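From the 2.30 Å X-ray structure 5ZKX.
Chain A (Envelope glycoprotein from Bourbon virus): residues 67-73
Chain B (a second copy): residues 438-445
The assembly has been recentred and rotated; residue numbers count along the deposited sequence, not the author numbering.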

# COMPACT_ATOMS: atom_id res chain seq x y z
N GLY A 67 -25.87 -45.19 -20.20
CA GLY A 67 -25.34 -44.10 -19.40
C GLY A 67 -24.40 -43.25 -20.23
O GLY A 67 -24.23 -43.45 -21.43
N CYS A 68 -23.80 -42.28 -19.55
CA CYS A 68 -22.93 -41.30 -20.18
C CYS A 68 -21.53 -41.39 -19.62
O CYS A 68 -21.34 -41.54 -18.40
CB CYS A 68 -23.47 -39.88 -19.99
SG CYS A 68 -24.92 -39.50 -20.98
N TYR A 69 -20.55 -41.29 -20.50
CA TYR A 69 -19.14 -41.18 -20.12
C TYR A 69 -18.70 -39.78 -20.51
O TYR A 69 -18.48 -39.49 -21.69
CB TYR A 69 -18.31 -42.27 -20.79
CG TYR A 69 -18.43 -43.64 -20.16
CD1 TYR A 69 -17.31 -44.45 -19.99
CD2 TYR A 69 -19.66 -44.14 -19.73
CE1 TYR A 69 -17.41 -45.71 -19.42
CE2 TYR A 69 -19.77 -45.39 -19.15
CZ TYR A 69 -18.64 -46.17 -19.00
OH TYR A 69 -18.74 -47.43 -18.42
N ASN A 70 -18.58 -38.90 -19.52
CA ASN A 70 -18.25 -37.50 -19.74
C ASN A 70 -16.89 -37.19 -19.13
O ASN A 70 -16.51 -37.75 -18.09
CB ASN A 70 -19.30 -36.57 -19.12
CG ASN A 70 -20.71 -36.86 -19.61
OD1 ASN A 70 -20.90 -37.50 -20.64
ND2 ASN A 70 -21.70 -36.38 -18.87
N SER A 71 -16.15 -36.28 -19.77
CA SER A 71 -14.83 -35.91 -19.29
C SER A 71 -14.47 -34.51 -19.77
O SER A 71 -14.83 -34.12 -20.89
CB SER A 71 -13.78 -36.92 -19.76
OG SER A 71 -13.73 -36.98 -21.18
N LEU A 72 -13.76 -33.78 -18.92
CA LEU A 72 -13.09 -32.53 -19.30
C LEU A 72 -11.62 -32.85 -19.49
O LEU A 72 -10.92 -33.18 -18.52
CB LEU A 72 -13.28 -31.46 -18.23
CG LEU A 72 -14.31 -30.35 -18.40
CD1 LEU A 72 -14.32 -29.48 -17.16
CD2 LEU A 72 -14.02 -29.51 -19.64
N ASN A 73 -11.14 -32.76 -20.72
CA ASN A 73 -9.77 -33.18 -21.02
C ASN A 73 -8.93 -31.99 -21.46
O ASN A 73 -9.32 -31.26 -22.38
CB ASN A 73 -9.76 -34.25 -22.12
CG ASN A 73 -10.56 -35.48 -21.74
OD1 ASN A 73 -11.72 -35.62 -22.13
ND2 ASN A 73 -9.95 -36.37 -20.97
N MET B 438 -16.23 -30.28 -8.33
CA MET B 438 -17.66 -30.48 -8.51
C MET B 438 -18.18 -29.98 -9.85
O MET B 438 -19.38 -29.70 -9.97
CB MET B 438 -18.43 -29.80 -7.38
CG MET B 438 -18.19 -30.38 -6.00
SD MET B 438 -18.92 -32.01 -5.80
CE MET B 438 -20.63 -31.66 -6.15
N THR B 439 -17.32 -29.86 -10.87
CA THR B 439 -17.78 -29.29 -12.13
C THR B 439 -18.62 -30.26 -12.95
O THR B 439 -19.53 -29.83 -13.66
CB THR B 439 -16.59 -28.80 -12.97
OG1 THR B 439 -15.61 -29.84 -13.05
CG2 THR B 439 -15.97 -27.56 -12.35
N TYR B 440 -18.33 -31.56 -12.88
CA TYR B 440 -19.14 -32.52 -13.62
C TYR B 440 -19.04 -33.88 -12.95
O TYR B 440 -18.09 -34.18 -12.23
CB TYR B 440 -18.71 -32.60 -15.10
CG TYR B 440 -17.39 -33.28 -15.36
CD1 TYR B 440 -17.34 -34.60 -15.77
CD2 TYR B 440 -16.19 -32.59 -15.23
CE1 TYR B 440 -16.13 -35.23 -16.03
CE2 TYR B 440 -14.98 -33.21 -15.49
CZ TYR B 440 -14.95 -34.53 -15.88
OH TYR B 440 -13.76 -35.15 -16.15
N THR B 441 -20.06 -34.70 -13.21
CA THR B 441 -20.17 -36.03 -12.61
C THR B 441 -19.40 -37.04 -13.45
O THR B 441 -19.52 -37.06 -14.68
CB THR B 441 -21.64 -36.45 -12.52
OG1 THR B 441 -22.38 -35.45 -11.79
CG2 THR B 441 -21.76 -37.79 -11.81
N LYS B 442 -18.61 -37.87 -12.77
CA LYS B 442 -17.90 -38.97 -13.41
C LYS B 442 -18.71 -40.26 -13.26
O LYS B 442 -19.42 -40.45 -12.27
CB LYS B 442 -16.50 -39.14 -12.81
CG LYS B 442 -15.52 -38.02 -13.14
CD LYS B 442 -15.65 -36.86 -12.16
CE LYS B 442 -14.77 -35.68 -12.55
NZ LYS B 442 -14.98 -34.53 -11.63
N ASN B 443 -18.59 -41.14 -14.25
CA ASN B 443 -19.33 -42.40 -14.21
C ASN B 443 -18.56 -43.41 -13.37
O ASN B 443 -17.41 -43.75 -13.70
CB ASN B 443 -19.56 -42.93 -15.63
CG ASN B 443 -20.80 -43.78 -15.72
OD1 ASN B 443 -20.88 -44.86 -15.13
ND2 ASN B 443 -21.79 -43.31 -16.47
N GLY B 444 -19.19 -43.89 -12.30
CA GLY B 444 -18.57 -44.88 -11.45
C GLY B 444 -18.70 -46.30 -11.98
O GLY B 444 -18.48 -47.26 -11.23
N GLY B 445 -19.04 -46.44 -13.25
CA GLY B 445 -19.20 -47.75 -13.87
C GLY B 445 -17.89 -48.49 -14.05
O GLY B 445 -17.15 -48.24 -15.00
O HOH W 1 -19.76 -39.03 -16.70

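Chain A brings an extended strand to this contact, and chain B brings a mostly irregular segment that reaches across with two side chains, Asn B443 and Tyr B440. Both of these aim at the strand's backbone, so much of the recognition is of main-chain polar groups rather than of side chains.

At the start of the strand, Gly A67 has phi/psi of 150/-176, where a CB would be jammed against the preceding carbonyl oxygen; that alone calls for glycine. A CB here would also point toward chain B and lie 3.6 Å from Asn B443 ND2.

Cys A68 turns its side chain sideways, where it is bonded covalently to a group elsewhere in the structure, and offers its carbonyl. Asn B443 ND2 donates to Cys A68 O at 2.7 Å, a short hydrogen bond with an N-H...O angle of 149°. The other end of the same amide is used within chain B: Gly B445 N donates to Asn B443 OD1 at 3.1 Å. One carboxamide thus braces its own segment and grips the neighbouring strand. Gly B445 suits this arrangement, since an ideal CB there would clash with Asn B443 OD1 at 2.9 Å.

Tyr A69 leaves the strand sideways, but the end of its side chain comes nearer, with Tyr A69 CE2 3.9 Å from Asn B443 CG in an oblique approach. This is packing beside the hydrogen bond, by a residue that stays exposed.

At Asn A70 the backbone does the polar work through a water. The water accepts from Asn A70 N at 3.1 Å and donates to Thr B441 O at 2.8 Å, with a weak third bond to Cys A68 O at 3.4 Å. It fills a gap between backbones whose nearest CA atoms, those of Tyr A69 and Asn B443, are still 6.0 Å apart. Asn A70 O meets the edge of the Tyr B440 ring, 3.3 Å from CE1.

Ser A71 points away overall, and its OG donates to Asn A73 OD1 at 2.6 Å, within its own strand. Its backbone nevertheless comes close to the tyrosine hydroxyl, with Ser A71 CA 3.4 Å from Tyr B440 OH.

Leu A72 completes the pattern. Its N donates to Tyr B440 OH at 3.1 Å and a nearly straight 166°, while its side chain points toward chain B and places CB 3.7 Å from Tyr B440 CE2. A single tyrosine therefore supplies both a polar tip for the backbone and an apolar flank for the leucine.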